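Local coordinates for protein NRD1 (Saccharomyces cerevisiae, PDB 3CLJ) that probably binds the phosphorylated C-terminal domain of RNA polymerase II through its CTD-interacting domain, within the Nrd1-Nab3-Sen1 termination complex, at residues S12-K17 with I47-L52; K26-Y31 with L62-S67; K41-I46 with R70-E75; E103-A108 with N139-K144. One frame throughout, in Å; residues are numbered along the deposited sequence.

How the contacts relate
The four contacts illustrate how an all-helical domain is closed by small, mostly apolar touches. Contacts 2 and 3 lie deepest, their centres about 8 Å from the centre of the chain, and share helix 58-77; contacts 1 and 3 share helix 39-52. Contacts 1 and 4 sit farther out, and each fastens a loop to a helix. Their chemistry differs: contact 2 pairs two hydroxyls beside a hydrophobic touch, contact 3 sets isoleucines against a tyrosine, and contacts 1 and 4 rest on van der Waals packing. F13 of contact 1 packs on L28 and I64 of contact 2, whereas R51 and E103 join contacts 1 and 4 by a salt bridge.

Contact 1 of 4, residues S12-K17 with I47-L52; sequences SFKDLK and IDYSRL. With SO4 (sulfate ion), chain B.
A chi1 of 176° turns the Y49 ring away from its own amide N and out from helix 39-52 to F13, whose chi1 of -85° carries its ring away from the meeting point while CB stays in touch. In the CID fold, a right-handed superhelix of helices, this joins the loop after helix 3-11 to helix 39-52. The two side chains cross at about a right angle. Y49 OH lies 3.1 Å from F13 CB and Y49 CZ 3.7 Å from that same carbon, a snug van der Waals fit. K14 CG comes to the edge of the tyrosine ring, 4.4 Å from Y49 CE1, K14 itself being exposed. The F13 ring packs on I25 and L28 of helix 22-34 and on I64 of helix 58-77. With an alanine in place of Y49, F13 CB would probably lose the phenol it rests on and K14 CG the ring edge beside it. Beyond the touch, the loop holds a sulfate, probably from the crystallisation liquor, which S18 OG also binds. L16 CB lies 3.2 Å from sulfate O2, and K17 N donates to sulfate O1 at 3.0 Å, with an N-H...O angle of 145°.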
# COMPACT_ATOMS: atom_id res chain seq x y z
N SER A 12 4.78 9.48 11.40
CA SER A 12 5.65 8.88 12.41
C SER A 12 6.41 7.61 11.95
O SER A 12 7.33 7.17 12.64
CB SER A 12 4.90 8.61 13.72
OG SER A 12 3.96 7.56 13.54
N PHE A 13 6.03 7.03 10.82
CA PHE A 13 6.71 5.83 10.27
C PHE A 13 8.17 6.12 9.92
O PHE A 13 9.00 5.21 9.83
CB PHE A 13 5.96 5.27 9.07
CG PHE A 13 4.83 4.31 9.44
CD1 PHE A 13 3.60 4.81 9.96
CD2 PHE A 13 4.97 2.92 9.26
CE1 PHE A 13 2.56 3.98 10.30
CE2 PHE A 13 3.89 2.02 9.60
CZ PHE A 13 2.68 2.56 10.13
N LYS A 14 8.48 7.42 9.75
CA LYS A 14 9.86 7.91 9.56
C LYS A 14 10.71 7.77 10.82
O LYS A 14 11.92 7.55 10.76
CB LYS A 14 9.83 9.34 9.05
CG LYS A 14 9.03 9.48 7.72
CD LYS A 14 8.86 10.96 7.28
CE LYS A 14 7.64 11.62 7.94
NZ LYS A 14 7.78 13.12 8.37
N ASP A 15 10.07 7.88 11.98
CA ASP A 15 10.77 7.68 13.24
C ASP A 15 11.02 6.21 13.59
O ASP A 15 11.69 5.92 14.58
CB ASP A 15 10.05 8.42 14.38
CG ASP A 15 9.84 9.94 14.08
OD1 ASP A 15 10.52 10.48 13.18
OD2 ASP A 15 9.00 10.58 14.77
N LEU A 16 10.47 5.29 12.79
CA LEU A 16 10.72 3.86 12.96
C LEU A 16 11.90 3.48 12.12
O LEU A 16 11.89 3.65 10.91
CB LEU A 16 9.50 3.02 12.56
CG LEU A 16 8.21 3.25 13.35
CD1 LEU A 16 7.03 2.55 12.65
CD2 LEU A 16 8.38 2.89 14.86
N LYS A 17 12.92 2.92 12.76
CA LYS A 17 14.11 2.44 12.06
C LYS A 17 13.78 1.45 10.91
O LYS A 17 14.32 1.55 9.79
CB LYS A 17 15.11 1.84 13.08
CG LYS A 17 16.34 1.25 12.40
CD LYS A 17 17.41 0.85 13.41
CE LYS A 17 18.67 0.41 12.65
NZ LYS A 17 19.72 -0.09 13.58
N ILE A 47 -0.25 6.70 -0.84
CA ILE A 47 0.45 6.69 -2.15
C ILE A 47 1.71 7.55 -2.10
O ILE A 47 2.81 7.13 -2.49
CB ILE A 47 -0.48 7.14 -3.31
CG1 ILE A 47 -1.56 6.05 -3.57
CG2 ILE A 47 0.32 7.37 -4.59
CD1 ILE A 47 -2.66 6.45 -4.54
N ASP A 48 1.54 8.77 -1.58
CA ASP A 48 2.62 9.73 -1.50
C ASP A 48 3.66 9.33 -0.45
O ASP A 48 4.85 9.60 -0.61
CB ASP A 48 2.01 11.13 -1.24
CG ASP A 48 1.29 11.70 -2.48
OD1 ASP A 48 1.54 11.21 -3.60
OD2 ASP A 48 0.52 12.70 -2.37
N TYR A 49 3.20 8.72 0.63
CA TYR A 49 4.12 8.20 1.62
C TYR A 49 5.06 7.15 0.94
O TYR A 49 6.27 7.18 1.13
CB TYR A 49 3.36 7.54 2.79
CG TYR A 49 4.34 6.93 3.73
CD1 TYR A 49 5.16 7.76 4.54
CD2 TYR A 49 4.54 5.54 3.76
CE1 TYR A 49 6.12 7.18 5.40
CE2 TYR A 49 5.44 4.97 4.62
CZ TYR A 49 6.28 5.79 5.40
OH TYR A 49 7.24 5.23 6.21
N SER A 50 4.48 6.25 0.18
CA SER A 50 5.25 5.29 -0.64
C SER A 50 6.28 5.95 -1.58
O SER A 50 7.42 5.48 -1.75
CB SER A 50 4.29 4.41 -1.48
OG SER A 50 4.96 3.24 -1.95
N ARG A 51 5.82 6.99 -2.26
CA ARG A 51 6.67 7.77 -3.17
C ARG A 51 7.86 8.44 -2.53
O ARG A 51 8.90 8.55 -3.15
CB ARG A 51 5.86 8.85 -3.88
CG ARG A 51 4.93 8.28 -4.87
CD ARG A 51 4.06 9.40 -5.40
NE ARG A 51 3.37 8.92 -6.61
CZ ARG A 51 2.22 9.41 -7.08
NH1 ARG A 51 1.62 10.43 -6.44
NH2 ARG A 51 1.72 8.91 -8.22
N LEU A 52 7.70 8.89 -1.29
CA LEU A 52 8.61 9.84 -0.70
C LEU A 52 9.41 9.30 0.50
O LEU A 52 10.32 9.97 0.98
CB LEU A 52 7.81 11.09 -0.24
CG LEU A 52 7.18 11.89 -1.42
CD1 LEU A 52 6.14 12.96 -0.96
CD2 LEU A 52 8.22 12.49 -2.36
S SO4 B . 11.78 0.24 14.90
O1 SO4 B . 12.35 1.53 15.36
O2 SO4 B . 10.91 0.46 13.74
O3 SO4 B . 12.82 -0.71 14.45
O4 SO4 B . 10.96 -0.33 15.98

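Contact 2 of 4, residues K26-Y31 with L62-S67; sequences KKLTTY and LYIIDS
T29 OG1 has two partners: S67 OG across the contact at 2.6 Å, and I25 O, one turn back in its own helix, to which it is also hydrogen-bonded. This polar pair sits between helices 22-34 and 58-77 of the CID fold, where the two backbones come close, T29 CA lying 6.4 Å from S67 CA. With chi1 at -173°, the S67 hydroxyl points away from its own amide N, which aims OG across the interface at the threonine. The methyl of T29 joins in too, its CG2 lying 3.5 Å from S67 OG, and it also packs on A71. A valine in place of T29 would keep much of this bulk but is likely to strip S67 OG of its hydroxyl mate and I25 O of its side-chain partner. Deeper in the core the chemistry turns apolar, with L28 meeting I64 obliquely. F6 and T9 of helix 3-11 pack on L28, and L10 touches I64, so that the leucine end lies within a shared, largely apolar cluster. A single methyl, L28 CD1, serves the whole isoleucine, lying 4.1 Å from I64 CD1, with I64 CG1 and CG2 equally near.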
# COMPACT_ATOMS: atom_id res chain seq x y z
N LYS A 26 -2.24 -1.33 11.74
CA LYS A 26 -3.59 -1.66 12.16
C LYS A 26 -4.34 -0.33 12.49
O LYS A 26 -5.50 -0.14 12.08
CB LYS A 26 -3.55 -2.59 13.36
CG LYS A 26 -4.89 -3.05 13.79
CD LYS A 26 -4.85 -3.86 15.05
CE LYS A 26 -6.27 -3.92 15.60
NZ LYS A 26 -6.53 -5.22 16.29
N LYS A 27 -3.68 0.59 13.18
CA LYS A 27 -4.29 1.89 13.57
C LYS A 27 -4.74 2.67 12.32
O LYS A 27 -5.87 3.12 12.21
CB LYS A 27 -3.26 2.73 14.34
CG LYS A 27 -3.82 3.67 15.34
CD LYS A 27 -2.92 4.88 15.55
CE LYS A 27 -3.62 5.96 16.41
NZ LYS A 27 -2.68 7.08 16.48
N LEU A 28 -3.85 2.78 11.34
CA LEU A 28 -4.19 3.38 10.08
C LEU A 28 -5.33 2.67 9.37
O LEU A 28 -6.17 3.31 8.71
CB LEU A 28 -2.94 3.45 9.16
CG LEU A 28 -1.73 4.28 9.59
CD1 LEU A 28 -0.62 4.21 8.47
CD2 LEU A 28 -2.08 5.78 9.94
N THR A 29 -5.37 1.35 9.50
CA THR A 29 -6.30 0.53 8.72
C THR A 29 -7.71 0.66 9.31
O THR A 29 -8.73 0.76 8.58
CB THR A 29 -5.83 -0.94 8.69
OG1 THR A 29 -4.52 -1.00 8.08
CG2 THR A 29 -6.80 -1.80 7.89
N THR A 30 -7.77 0.69 10.64
CA THR A 30 -9.03 0.93 11.33
C THR A 30 -9.59 2.32 11.01
O THR A 30 -10.80 2.46 10.73
CB THR A 30 -8.91 0.67 12.84
OG1 THR A 30 -8.56 -0.71 13.00
CG2 THR A 30 -10.24 0.96 13.59
N TYR A 31 -8.71 3.32 10.97
CA TYR A 31 -9.14 4.64 10.59
C TYR A 31 -9.69 4.60 9.15
O TYR A 31 -10.72 5.21 8.87
CB TYR A 31 -8.00 5.67 10.70
CG TYR A 31 -8.50 7.06 10.33
CD1 TYR A 31 -8.97 7.90 11.31
CD2 TYR A 31 -8.52 7.50 8.98
CE1 TYR A 31 -9.45 9.18 11.00
CE2 TYR A 31 -9.02 8.76 8.66
CZ TYR A 31 -9.49 9.60 9.68
OH TYR A 31 -9.99 10.86 9.43
N LEU A 62 4.45 -0.40 1.33
CA LEU A 62 3.63 -1.40 0.62
C LEU A 62 2.78 -2.26 1.59
O LEU A 62 1.67 -2.73 1.23
CB LEU A 62 4.52 -2.28 -0.29
CG LEU A 62 5.17 -1.53 -1.48
CD1 LEU A 62 6.21 -2.45 -2.18
CD2 LEU A 62 4.20 -0.93 -2.49
N TYR A 63 3.30 -2.46 2.81
CA TYR A 63 2.51 -3.10 3.90
C TYR A 63 1.30 -2.23 4.27
O TYR A 63 0.19 -2.73 4.53
CB TYR A 63 3.36 -3.35 5.15
CG TYR A 63 4.37 -4.50 5.03
CD1 TYR A 63 4.31 -5.44 3.98
CD2 TYR A 63 5.36 -4.66 6.00
CE1 TYR A 63 5.23 -6.52 3.91
CE2 TYR A 63 6.28 -5.70 5.94
CZ TYR A 63 6.20 -6.63 4.91
OH TYR A 63 7.11 -7.65 4.90
N ILE A 64 1.49 -0.91 4.29
CA ILE A 64 0.38 -0.03 4.61
C ILE A 64 -0.71 -0.13 3.52
O ILE A 64 -1.91 -0.24 3.82
CB ILE A 64 0.85 1.46 4.74
CG1 ILE A 64 1.60 1.71 6.06
CG2 ILE A 64 -0.37 2.43 4.75
CD1 ILE A 64 2.47 3.07 6.05
N ILE A 65 -0.29 -0.09 2.26
CA ILE A 65 -1.18 -0.34 1.11
C ILE A 65 -1.82 -1.74 1.06
O ILE A 65 -3.01 -1.89 0.67
CB ILE A 65 -0.42 0.03 -0.24
CG1 ILE A 65 -0.19 1.53 -0.30
CG2 ILE A 65 -1.17 -0.55 -1.50
CD1 ILE A 65 0.94 1.95 -1.28
N ASP A 66 -1.05 -2.78 1.40
CA ASP A 66 -1.58 -4.11 1.56
C ASP A 66 -2.71 -4.16 2.56
O ASP A 66 -3.72 -4.78 2.32
CB ASP A 66 -0.47 -5.10 2.03
CG ASP A 66 -0.99 -6.49 2.25
OD1 ASP A 66 -1.50 -7.11 1.29
OD2 ASP A 66 -0.94 -7.00 3.39
N SER A 67 -2.49 -3.57 3.71
CA SER A 67 -3.44 -3.66 4.80
C SER A 67 -4.76 -2.92 4.47
O SER A 67 -5.84 -3.48 4.60
CB SER A 67 -2.82 -3.07 6.07
OG SER A 67 -3.69 -3.29 7.17

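Contact 3 of 4, residues K41-I46 with R70-E75; sequences KIISLI and RAYLDE
Y72 reaches from helix 58-77 to helix 39-52, whose backbones stay well apart here, Y72 CA lying 11.1 Å from I43 CA. Its CB heads toward helix 39-52 but remains 6.6 Å from I43 CD1, so the ring has to make the crossing. A chi2 of 10° keeps CA close to the ring plane on the CD1 side, and puts the CD2-CE2 edge on the side facing I43. The approach tightens along that edge: Y72 CD2 is 4.6 Å from I43 CD1, and Y72 CE2 is 4.3 Å from that methyl, which meets the ring obliquely. In the CID fold this bridge joins two helices consecutive in the chain, with A93 of helix 90-111 lying against both Y72 and I43. The I43 chain bends at its end (chi2 -72°), and its CD1 alone takes up the ring. Farther out, the phenol oxygen comes to the second isoleucine, Y72 OH lying 4.3 Å from I42 CD1, a loose touch. F6 and Y31 also pack on I42. The tip of the tyrosine ends in a hydrogen bond between its buried OH and A32 O of helix 22-34.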
# COMPACT_ATOMS: atom_id res chain seq x y z
N LYS A 41 -8.52 11.26 0.23
CA LYS A 41 -7.33 11.85 0.83
C LYS A 41 -6.51 10.89 1.74
O LYS A 41 -5.35 11.19 2.05
CB LYS A 41 -7.62 13.24 1.45
CG LYS A 41 -8.36 13.29 2.77
CD LYS A 41 -8.61 14.77 3.18
CE LYS A 41 -9.50 14.83 4.46
NZ LYS A 41 -9.88 16.19 5.04
N ILE A 42 -7.11 9.78 2.18
CA ILE A 42 -6.37 8.70 2.85
C ILE A 42 -5.46 8.02 1.82
O ILE A 42 -4.26 7.78 2.09
CB ILE A 42 -7.33 7.65 3.51
CG1 ILE A 42 -8.05 8.27 4.76
CG2 ILE A 42 -6.59 6.27 3.74
CD1 ILE A 42 -9.47 7.72 5.05
N ILE A 43 -6.02 7.75 0.65
CA ILE A 43 -5.37 7.02 -0.43
C ILE A 43 -4.21 7.84 -1.04
O ILE A 43 -3.08 7.32 -1.17
CB ILE A 43 -6.43 6.49 -1.47
CG1 ILE A 43 -7.35 5.41 -0.81
CG2 ILE A 43 -5.78 6.00 -2.80
CD1 ILE A 43 -6.66 4.07 -0.57
N SER A 44 -4.46 9.11 -1.34
CA SER A 44 -3.42 10.02 -1.85
C SER A 44 -2.25 10.12 -0.87
O SER A 44 -1.08 9.94 -1.25
CB SER A 44 -3.97 11.41 -2.28
OG SER A 44 -4.12 12.29 -1.18
N LEU A 45 -2.55 10.26 0.42
CA LEU A 45 -1.48 10.28 1.41
C LEU A 45 -0.61 9.03 1.48
O LEU A 45 0.62 9.14 1.56
CB LEU A 45 -1.96 10.75 2.79
CG LEU A 45 -0.87 10.97 3.86
CD1 LEU A 45 0.23 12.00 3.43
CD2 LEU A 45 -1.49 11.40 5.25
N ILE A 46 -1.23 7.84 1.45
CA ILE A 46 -0.47 6.60 1.57
C ILE A 46 0.31 6.31 0.29
O ILE A 46 1.37 5.72 0.34
CB ILE A 46 -1.33 5.38 2.12
CG1 ILE A 46 -2.28 4.78 1.06
CG2 ILE A 46 -2.01 5.77 3.48
CD1 ILE A 46 -3.06 3.52 1.52
N ARG A 70 -6.41 -4.51 1.14
CA ARG A 70 -7.11 -5.79 1.26
C ARG A 70 -8.29 -5.62 2.22
O ARG A 70 -9.29 -6.31 2.06
CB ARG A 70 -6.22 -7.02 1.62
CG ARG A 70 -5.34 -7.63 0.46
CD ARG A 70 -4.54 -8.98 0.84
NE ARG A 70 -3.68 -8.71 1.99
CZ ARG A 70 -3.96 -9.01 3.26
NH1 ARG A 70 -5.06 -9.69 3.59
NH2 ARG A 70 -3.14 -8.59 4.20
N ALA A 71 -8.21 -4.68 3.17
CA ALA A 71 -9.38 -4.37 4.03
C ALA A 71 -10.55 -3.79 3.20
O ALA A 71 -11.69 -4.21 3.34
CB ALA A 71 -9.02 -3.43 5.19
N TYR A 72 -10.22 -2.89 2.29
CA TYR A 72 -11.21 -2.26 1.41
C TYR A 72 -11.76 -3.26 0.43
O TYR A 72 -12.96 -3.25 0.16
CB TYR A 72 -10.54 -1.09 0.67
CG TYR A 72 -10.59 0.23 1.41
CD1 TYR A 72 -11.01 0.30 2.74
CD2 TYR A 72 -10.16 1.41 0.81
CE1 TYR A 72 -11.06 1.54 3.43
CE2 TYR A 72 -10.21 2.66 1.50
CZ TYR A 72 -10.67 2.73 2.80
OH TYR A 72 -10.77 3.98 3.47
N LEU A 73 -10.88 -4.11 -0.10
CA LEU A 73 -11.23 -5.24 -0.99
C LEU A 73 -12.20 -6.18 -0.32
O LEU A 73 -13.11 -6.71 -0.97
CB LEU A 73 -9.98 -6.02 -1.48
CG LEU A 73 -10.20 -7.19 -2.47
CD1 LEU A 73 -10.91 -6.71 -3.75
CD2 LEU A 73 -8.92 -7.94 -2.82
N ASP A 74 -12.05 -6.38 0.99
CA ASP A 74 -13.08 -7.13 1.71
C ASP A 74 -14.43 -6.42 1.84
O ASP A 74 -15.45 -7.08 1.77
CB ASP A 74 -12.60 -7.59 3.08
CG ASP A 74 -11.74 -8.81 3.00
OD1 ASP A 74 -11.87 -9.58 1.99
OD2 ASP A 74 -10.93 -8.98 3.94
N GLU A 75 -14.43 -5.11 2.07
CA GLU A 75 -15.66 -4.32 2.15
C GLU A 75 -16.45 -4.33 0.83
O GLU A 75 -17.67 -4.41 0.82
CB GLU A 75 -15.34 -2.89 2.55
CG GLU A 75 -15.01 -2.71 3.98
CD GLU A 75 -16.15 -3.05 4.91
OE1 GLU A 75 -17.30 -2.63 4.63
OE2 GLU A 75 -15.89 -3.75 5.91

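Contact 4 of 4, residues E103-A108 with N139-K144; sequences ELLSDA and NAIRSK
I141 makes all of the fit here, its CG2 resting 3.9 Å from L105 CB, while the turn that carries it stays largely at the surface. The contact lays the loop after helix 114-130 of the all-helical CID fold against helix 90-111, bringing the chain just before its C-terminal helix back against that helix. On the packed side, a chi1 of -68° places CG1 beside the backbone N of I141 and leaves the CG2 branch set against L105. The other branch passes S106 loosely, I141 CG1 lying 4.2 Å from S106 OG, a hydroxyl that is hydrogen-bonded to Q102 O of its own helix. Q102, I109 and F146 also touch I141, and L62, I120 and L124 pack on L105. The loose side faces solvent: N139, A140 and K144 are exposed. A140 to S143 form a type I beta turn, and S143 takes the N-cap position before helix 144-149. Two donors from S143 hold the carbonyl of A140. S143 N reaches A140 O at 3.0 Å, and S143 OG gives it a shorter bond of 2.7 Å, in the carbonyl plane with a C=O...OG angle of 146°.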
# COMPACT_ATOMS: atom_id res chain seq x y z
N GLU A 103 4.05 1.81 -10.63
CA GLU A 103 5.01 2.88 -10.28
C GLU A 103 5.61 2.64 -8.88
O GLU A 103 6.85 2.69 -8.66
CB GLU A 103 4.32 4.26 -10.31
CG GLU A 103 5.14 5.40 -9.70
CD GLU A 103 4.29 6.59 -9.27
OE1 GLU A 103 3.15 6.76 -9.81
OE2 GLU A 103 4.79 7.34 -8.39
N LEU A 104 4.71 2.41 -7.93
CA LEU A 104 5.13 2.28 -6.55
C LEU A 104 5.95 1.01 -6.36
O LEU A 104 6.91 1.03 -5.62
CB LEU A 104 3.92 2.27 -5.58
CG LEU A 104 3.03 3.50 -5.57
CD1 LEU A 104 1.97 3.30 -4.44
CD2 LEU A 104 3.80 4.83 -5.44
N LEU A 105 5.51 -0.10 -6.93
CA LEU A 105 6.30 -1.36 -6.84
C LEU A 105 7.67 -1.29 -7.48
O LEU A 105 8.64 -1.74 -6.87
CB LEU A 105 5.54 -2.52 -7.53
CG LEU A 105 4.36 -3.05 -6.70
CD1 LEU A 105 3.31 -3.79 -7.64
CD2 LEU A 105 4.85 -3.94 -5.52
N SER A 106 7.76 -0.77 -8.72
CA SER A 106 9.04 -0.69 -9.40
C SER A 106 10.03 0.11 -8.58
O SER A 106 11.17 -0.31 -8.43
CB SER A 106 8.90 -0.10 -10.83
OG SER A 106 7.97 -0.94 -11.52
N ASP A 107 9.60 1.26 -8.06
CA ASP A 107 10.46 2.08 -7.23
C ASP A 107 10.81 1.38 -5.90
O ASP A 107 11.95 1.43 -5.48
CB ASP A 107 9.81 3.45 -6.93
CG ASP A 107 10.81 4.45 -6.42
OD1 ASP A 107 11.93 4.51 -6.99
OD2 ASP A 107 10.46 5.24 -5.50
N ALA A 108 9.84 0.79 -5.23
CA ALA A 108 10.12 0.11 -3.95
C ALA A 108 11.17 -0.98 -4.16
O ALA A 108 12.10 -1.09 -3.35
CB ALA A 108 8.82 -0.46 -3.32
N ASN A 139 3.16 -9.80 -13.01
CA ASN A 139 4.02 -10.96 -13.03
C ASN A 139 5.47 -10.67 -13.53
O ASN A 139 6.39 -11.42 -13.18
CB ASN A 139 3.34 -12.07 -13.81
CG ASN A 139 4.14 -13.37 -13.86
OD1 ASN A 139 4.51 -13.84 -14.95
ND2 ASN A 139 4.34 -14.00 -12.72
N ALA A 140 5.64 -9.67 -14.38
CA ALA A 140 6.97 -9.25 -14.86
C ALA A 140 7.70 -8.46 -13.74
O ALA A 140 8.85 -8.77 -13.44
CB ALA A 140 6.87 -8.43 -16.15
N ILE A 141 6.99 -7.56 -13.06
CA ILE A 141 7.49 -6.82 -11.92
C ILE A 141 7.93 -7.77 -10.80
O ILE A 141 8.96 -7.56 -10.17
CB ILE A 141 6.45 -5.80 -11.41
CG1 ILE A 141 6.27 -4.69 -12.44
CG2 ILE A 141 6.82 -5.21 -10.04
CD1 ILE A 141 4.98 -3.85 -12.19
N ARG A 142 7.17 -8.85 -10.63
CA ARG A 142 7.49 -9.86 -9.67
C ARG A 142 8.83 -10.58 -9.92
O ARG A 142 9.45 -11.09 -8.99
CB ARG A 142 6.32 -10.86 -9.62
CG ARG A 142 6.32 -11.83 -8.46
CD ARG A 142 6.15 -13.21 -8.99
NE ARG A 142 6.06 -14.22 -7.92
CZ ARG A 142 6.20 -15.54 -8.11
NH1 ARG A 142 6.44 -16.05 -9.32
NH2 ARG A 142 6.09 -16.38 -7.07
N SER A 143 9.31 -10.66 -11.16
CA SER A 143 10.54 -11.46 -11.39
C SER A 143 11.83 -10.82 -10.79
O SER A 143 11.95 -9.57 -10.69
CB SER A 143 10.70 -11.82 -12.86
OG SER A 143 10.82 -10.66 -13.62
N LYS A 144 12.73 -11.70 -10.31
CA LYS A 144 14.09 -11.38 -9.76
C LYS A 144 14.99 -10.69 -10.80
O LYS A 144 15.94 -9.93 -10.46
CB LYS A 144 14.84 -12.66 -9.30
CG LYS A 144 14.51 -13.13 -7.91
CD LYS A 144 15.44 -14.30 -7.52
CE LYS A 144 15.64 -14.32 -5.98
NZ LYS A 144 16.57 -15.39 -5.46